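Local coordinates for ABC transporter, solute-binding protein (Staphylococcus aureus, PDB 6LKI) that binds alpha-D-glucose 6-phosphate and probably serves as the extracellular substrate-binding lipoprotein of an ABC importer, at residues 129-134 with 163-168; 103-108 with 202-207. One frame throughout, in Å; residues are numbered along the deposited sequence.

How the contacts relate
Contacts 1 and 2 lie in one mixed sheet, their centres 16 Å apart and their nearest atoms about 7 Å apart, without touching. The strand order there is 167-169, 131-134, 186-190, 95-107, 204-207, so strand 186-190 joins the parallel pairing of contact 1 to the antiparallel pairing of contact 2. Along the chain, contact 1 is nested inside the loop that contact 2 closes: 103-108 comes first, then 129-134 and 163-168, and finally 202-207. Both belong to the periplasmic-binding-protein type of fold. Contact 1 reaches the ligand pocket at S134, beside T141 and T172, whereas the side chains of contact 2 remain about 8 Å or more from those residues.

Contact 1. Residues 129-134 with 163-168; sequences GKIAYS and QNHAMQ
The hydroxyl of Y133 is held by two partners: Q168 NE2 donates to Y133 OH at 3.0 Å, nearly straight (165°) and close to its own amide plane, while Y133 OH donates to a water 2.8 Å away. That water donates in turn to A166 O, linking the phenol end to the residue just before strand 167-169; its approach to Q163 O, at the end of helix 156-163, is suspiciously short and so doubtful. With CG between its backbone N and carbonyl carbon (chi1 70°), Y133 brings its ring across to A166 and Q168. Q168 CA lies over one ring face, 4.1 Å from the centroid, and A166 O comes to the ring edge near its plane. Parallel strand pairing supplies the backbone bonds M167 N to I131 O (2.8 Å) and Y133 N to M167 O (2.9 Å); G129 N to H165 O adds one before the strands. A166 CB wedges between I131 CG1 (3.5 Å) and Y133 CD1 (3.6 Å). The two strands form a beta-alpha-beta unit, with helices 140-153 and 156-163 in the connection. M146 of the first helix packs on Y133 and Q163, and strand 186-190 flanks 131-134 across from 167-169.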
loop_
_atom_site.group_PDB
_atom_site.type_symbol
_atom_site.label_atom_id
_atom_site.label_comp_id
_atom_site.label_asym_id
_atom_site.label_seq_id
_atom_site.Cartn_x
_atom_site.Cartn_y
_atom_site.Cartn_z
ATOM N N GLY A 129 18.030 8.715 23.431
ATOM C CA GLY A 129 18.886 8.474 22.289
ATOM C C GLY A 129 18.708 7.128 21.626
ATOM O O GLY A 129 19.470 6.800 20.712
ATOM N N LYS A 130 17.723 6.337 22.049
ATOM C CA LYS A 130 17.513 4.998 21.517
ATOM C C LYS A 130 16.202 4.870 20.752
ATOM O O LYS A 130 15.773 3.748 20.460
ATOM C CB LYS A 130 17.563 3.965 22.645
ATOM C CG LYS A 130 18.803 4.056 23.515
ATOM C CD LYS A 130 19.990 3.376 22.860
ATOM C CE LYS A 130 20.310 2.060 23.550
ATOM N NZ LYS A 130 21.380 1.310 22.837
ATOM N N ILE A 131 15.552 5.988 20.431
ATOM C CA ILE A 131 14.310 6.005 19.674
ATOM C C ILE A 131 14.451 7.044 18.570
ATOM O O ILE A 131 15.325 7.911 18.615
ATOM C CB ILE A 131 13.088 6.308 20.566
ATOM C CG1 ILE A 131 13.305 7.610 21.333
ATOM C CG2 ILE A 131 12.853 5.167 21.545
ATOM C CD1 ILE A 131 12.122 8.023 22.184
ATOM N N ALA A 132 13.578 6.950 17.567
ATOM C CA ALA A 132 13.739 7.761 16.368
ATOM C C ALA A 132 12.394 8.275 15.873
ATOM O O ALA A 132 11.334 7.724 16.177
ATOM C CB ALA A 132 14.438 6.975 15.251
ATOM N N TYR A 133 12.464 9.356 15.096
ATOM C CA TYR A 133 11.320 9.921 14.398
ATOM C C TYR A 133 11.837 10.607 13.141
ATOM O O TYR A 133 13.048 10.741 12.938
ATOM C CB TYR A 133 10.541 10.901 15.284
ATOM C CG TYR A 133 11.290 12.186 15.566
ATOM C CD1 TYR A 133 12.304 12.226 16.513
ATOM C CD2 TYR A 133 10.989 13.355 14.878
ATOM C CE1 TYR A 133 12.997 13.395 16.772
ATOM C CE2 TYR A 133 11.677 14.531 15.131
ATOM C CZ TYR A 133 12.679 14.542 16.080
ATOM O OH TYR A 133 13.370 15.706 16.337
ATOM N N SER A 134 10.909 11.048 12.297
ATOM C CA SER A 134 11.245 11.684 11.031
ATOM C C SER A 134 11.023 13.190 11.106
ATOM O O SER A 134 10.142 13.672 11.823
ATOM C CB SER A 134 10.423 11.092 9.881
ATOM O OG SER A 134 9.045 11.037 10.205
ATOM N N GLN A 163 12.150 16.082 21.125
ATOM C CA GLN A 163 13.223 16.220 20.148
ATOM C C GLN A 163 14.602 16.224 20.798
ATOM O O GLN A 163 15.602 16.030 20.097
ATOM C CB GLN A 163 13.018 17.491 19.325
ATOM C CG GLN A 163 11.749 17.472 18.481
ATOM C CD GLN A 163 11.679 18.621 17.496
ATOM O OE1 GLN A 163 12.297 19.666 17.699
ATOM N NE2 GLN A 163 10.923 18.433 16.421
ATOM N N ASN A 164 14.682 16.436 22.110
ATOM C CA ASN A 164 15.923 16.281 22.854
ATOM C C ASN A 164 16.071 14.887 23.446
ATOM O O ASN A 164 17.010 14.641 24.210
ATOM C CB ASN A 164 16.014 17.332 23.962
ATOM C CG ASN A 164 16.352 18.706 23.429
ATOM O OD1 ASN A 164 17.079 18.837 22.446
ATOM N ND2 ASN A 164 15.820 19.739 24.070
ATOM N N HIS A 165 15.168 13.975 23.102
ATOM C CA HIS A 165 15.189 12.601 23.576
ATOM C C HIS A 165 15.289 11.579 22.456
ATOM O O HIS A 165 15.868 10.512 22.667
ATOM C CB HIS A 165 13.925 12.315 24.403
ATOM C CG HIS A 165 14.073 11.190 25.378
ATOM N ND1 HIS A 165 14.590 11.364 26.644
ATOM C CD2 HIS A 165 13.753 9.877 25.280
ATOM C CE1 HIS A 165 14.590 10.206 27.280
ATOM N NE2 HIS A 165 14.085 9.288 26.475
ATOM N N ALA A 166 14.761 11.882 21.272
ATOM C CA ALA A 166 14.704 10.946 20.157
ATOM C C ALA A 166 15.552 11.448 18.996
ATOM O O ALA A 166 15.629 12.656 18.747
ATOM C CB ALA A 166 13.259 10.743 19.686
ATOM N N MET A 167 16.171 10.510 18.282
ATOM C CA MET A 167 16.937 10.845 17.088
ATOM C C MET A 167 16.007 11.222 15.943
ATOM O O MET A 167 15.001 10.553 15.695
ATOM C CB MET A 167 17.806 9.660 16.667
ATOM C CG MET A 167 18.841 9.259 17.685
ATOM S SD MET A 167 20.153 10.488 17.758
ATOM C CE MET A 167 21.118 9.872 19.133
ATOM N N GLN A 168 16.356 12.287 15.229
ATOM C CA GLN A 168 15.595 12.713 14.063
ATOM C C GLN A 168 16.246 12.158 12.803
ATOM O O GLN A 168 17.447 12.354 12.580
ATOM C CB GLN A 168 15.502 14.236 13.978
ATOM C CG GLN A 168 14.636 14.723 12.817
ATOM C CD GLN A 168 14.632 16.232 12.674
ATOM O OE1 GLN A 168 15.102 16.771 11.672
ATOM N NE2 GLN A 168 14.092 16.922 13.671
HETATM O O HOH W 1 15.767 15.274 17.706
#

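Contact 2. Residues 103-108 with 202-207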
loop_
_atom_site.group_PDB
_atom_site.type_symbol
_atom_site.label_atom_id
_atom_site.label_comp_id
_atom_site.label_asym_id
_atom_site.label_seq_id
_atom_site.Cartn_x
_atom_site.Cartn_y
_atom_site.Cartn_z
ATOM N N VAL A 103 1.395 5.607 14.500
ATOM C CA VAL A 103 1.689 4.619 15.530
ATOM C C VAL A 103 3.093 4.828 16.079
ATOM O O VAL A 103 3.949 5.459 15.456
ATOM C CB VAL A 103 1.563 3.162 15.016
ATOM C CG1 VAL A 103 0.186 2.895 14.411
ATOM C CG2 VAL A 103 2.675 2.849 14.021
ATOM N N ILE A 104 3.309 4.286 17.269
ATOM C CA ILE A 104 4.646 3.993 17.763
ATOM C C ILE A 104 4.957 2.551 17.395
ATOM O O ILE A 104 4.167 1.646 17.686
ATOM C CB ILE A 104 4.738 4.203 19.283
ATOM C CG1 ILE A 104 4.484 5.665 19.642
ATOM C CG2 ILE A 104 6.097 3.753 19.802
ATOM C CD1 ILE A 104 4.288 5.897 21.120
ATOM N N VAL A 105 6.088 2.329 16.735
ATOM C CA VAL A 105 6.549 0.983 16.426
ATOM C C VAL A 105 7.619 0.604 17.440
ATOM O O VAL A 105 8.487 1.420 17.772
ATOM C CB VAL A 105 7.059 0.879 14.977
ATOM C CG1 VAL A 105 8.274 1.760 14.747
ATOM C CG2 VAL A 105 7.364 -0.568 14.627
ATOM N N VAL A 106 7.530 -0.614 17.968
ATOM C CA VAL A 106 8.397 -1.082 19.044
ATOM C C VAL A 106 9.117 -2.338 18.577
ATOM O O VAL A 106 8.492 -3.246 18.018
ATOM C CB VAL A 106 7.602 -1.359 20.334
ATOM C CG1 VAL A 106 8.520 -1.889 21.427
ATOM C CG2 VAL A 106 6.887 -0.096 20.800
ATOM N N ASN A 107 10.427 -2.385 18.805
ATOM C CA ASN A 107 11.216 -3.574 18.507
ATOM C C ASN A 107 11.035 -4.586 19.634
ATOM O O ASN A 107 11.439 -4.330 20.773
ATOM C CB ASN A 107 12.689 -3.206 18.337
ATOM C CG ASN A 107 13.540 -4.383 17.901
ATOM O OD1 ASN A 107 13.694 -5.356 18.637
ATOM N ND2 ASN A 107 14.105 -4.295 16.704
ATOM N N SER A 108 10.430 -5.734 19.318
ATOM C CA SER A 108 10.120 -6.726 20.340
ATOM C C SER A 108 11.336 -7.534 20.772
ATOM O O SER A 108 11.303 -8.144 21.847
ATOM C CB SER A 108 9.020 -7.673 19.852
ATOM O OG SER A 108 9.387 -8.314 18.643
ATOM N N TYR A 202 10.014 -9.138 10.619
ATOM C CA TYR A 202 10.790 -8.341 11.556
ATOM C C TYR A 202 10.081 -8.240 12.907
ATOM O O TYR A 202 8.851 -8.301 12.977
ATOM C CB TYR A 202 11.037 -6.949 10.987
ATOM C CG TYR A 202 12.064 -6.943 9.880
ATOM C CD1 TYR A 202 11.704 -7.240 8.572
ATOM C CD2 TYR A 202 13.396 -6.653 10.143
ATOM C CE1 TYR A 202 12.639 -7.240 7.556
ATOM C CE2 TYR A 202 14.340 -6.651 9.134
ATOM C CZ TYR A 202 13.956 -6.947 7.843
ATOM O OH TYR A 202 14.890 -6.947 6.833
ATOM N N PRO A 203 10.841 -8.097 14.000
ATOM C CA PRO A 203 10.247 -8.081 15.353
ATOM C C PRO A 203 9.713 -6.709 15.759
ATOM O O PRO A 203 10.286 -5.977 16.567
ATOM C CB PRO A 203 11.422 -8.512 16.232
ATOM C CG PRO A 203 12.611 -7.929 15.536
ATOM C CD PRO A 203 12.313 -8.010 14.052
ATOM N N VAL A 204 8.570 -6.335 15.192
ATOM C CA VAL A 204 7.982 -5.024 15.435
ATOM C C VAL A 204 6.569 -5.188 15.976
ATOM O O VAL A 204 5.789 -6.011 15.484
ATOM C CB VAL A 204 7.989 -4.145 14.166
ATOM C CG1 VAL A 204 9.414 -3.818 13.760
ATOM C CG2 VAL A 204 7.269 -4.830 13.033
ATOM N N SER A 205 6.254 -4.407 17.004
ATOM C CA SER A 205 4.914 -4.294 17.556
ATOM C C SER A 205 4.359 -2.913 17.238
ATOM O O SER A 205 5.106 -1.957 17.015
ATOM C CB SER A 205 4.918 -4.525 19.072
ATOM O OG SER A 205 5.389 -5.823 19.389
ATOM N N ILE A 206 3.035 -2.814 17.216
ATOM C CA ILE A 206 2.343 -1.584 16.852
ATOM C C ILE A 206 1.584 -1.077 18.068
ATOM O O ILE A 206 0.786 -1.814 18.661
ATOM C CB ILE A 206 1.398 -1.804 15.658
ATOM C CG1 ILE A 206 2.209 -2.171 14.414
ATOM C CG2 ILE A 206 0.554 -0.565 15.408
ATOM C CD1 ILE A 206 1.369 -2.639 13.254
ATOM N N VAL A 207 1.832 0.177 18.438
ATOM C CA VAL A 207 1.227 0.794 19.611
ATOM C C VAL A 207 0.504 2.062 19.183
ATOM O O VAL A 207 1.101 2.940 18.546
ATOM C CB VAL A 207 2.276 1.113 20.693
ATOM C CG1 VAL A 207 1.638 1.885 21.839
ATOM C CG2 VAL A 207 2.926 -0.164 21.198
#
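V105, with chi1 64°, holds CG2 anti to its backbone N and against V204 CB at 3.7 Å. V103, with chi1 -55°, keeps CG1 beside its backbone N, where it meets I206 CG2 at 3.6 Å. V105, V204 and I206 lie on one face of the sheet, and V103 reaches I206 from farther back along its strand. On the face of I104, V106, S205 and V207, the methyls V106 CG2 and V207 CG2 meet diagonally at 4.0 Å.

The backbones run antiparallel, with I104 facing V207 and V106 facing S205 as hydrogen-bonded pairs. V207 N to I104 O is 2.9 Å, and S205 N to V106 O is 2.7 Å; each bond has its reciprocal. The pairing ends at P203, the centre of an inverse gamma turn. Its carbonyl oxygen accepts S108 N at 2.8 Å from well above the carbonyl plane (43° out of it) and also meets N107 CA at 3.2 Å in a CA-H...O contact. N107 lies alongside the P203 ring and N-caps helix 108-111 through OD1 to L110 N, while its ND2 donates to V179 O.

Helix 172-180 covers the V105 and V204 face with I176, V179 and A180, and helix 191-198 packs on V103 and I206. Over the other face, L122 and P209 touch I104, and I116 and Q111 touch V106. Strand 186-190 pairs with the other edge of 95-107, which therefore lies between it and 204-207.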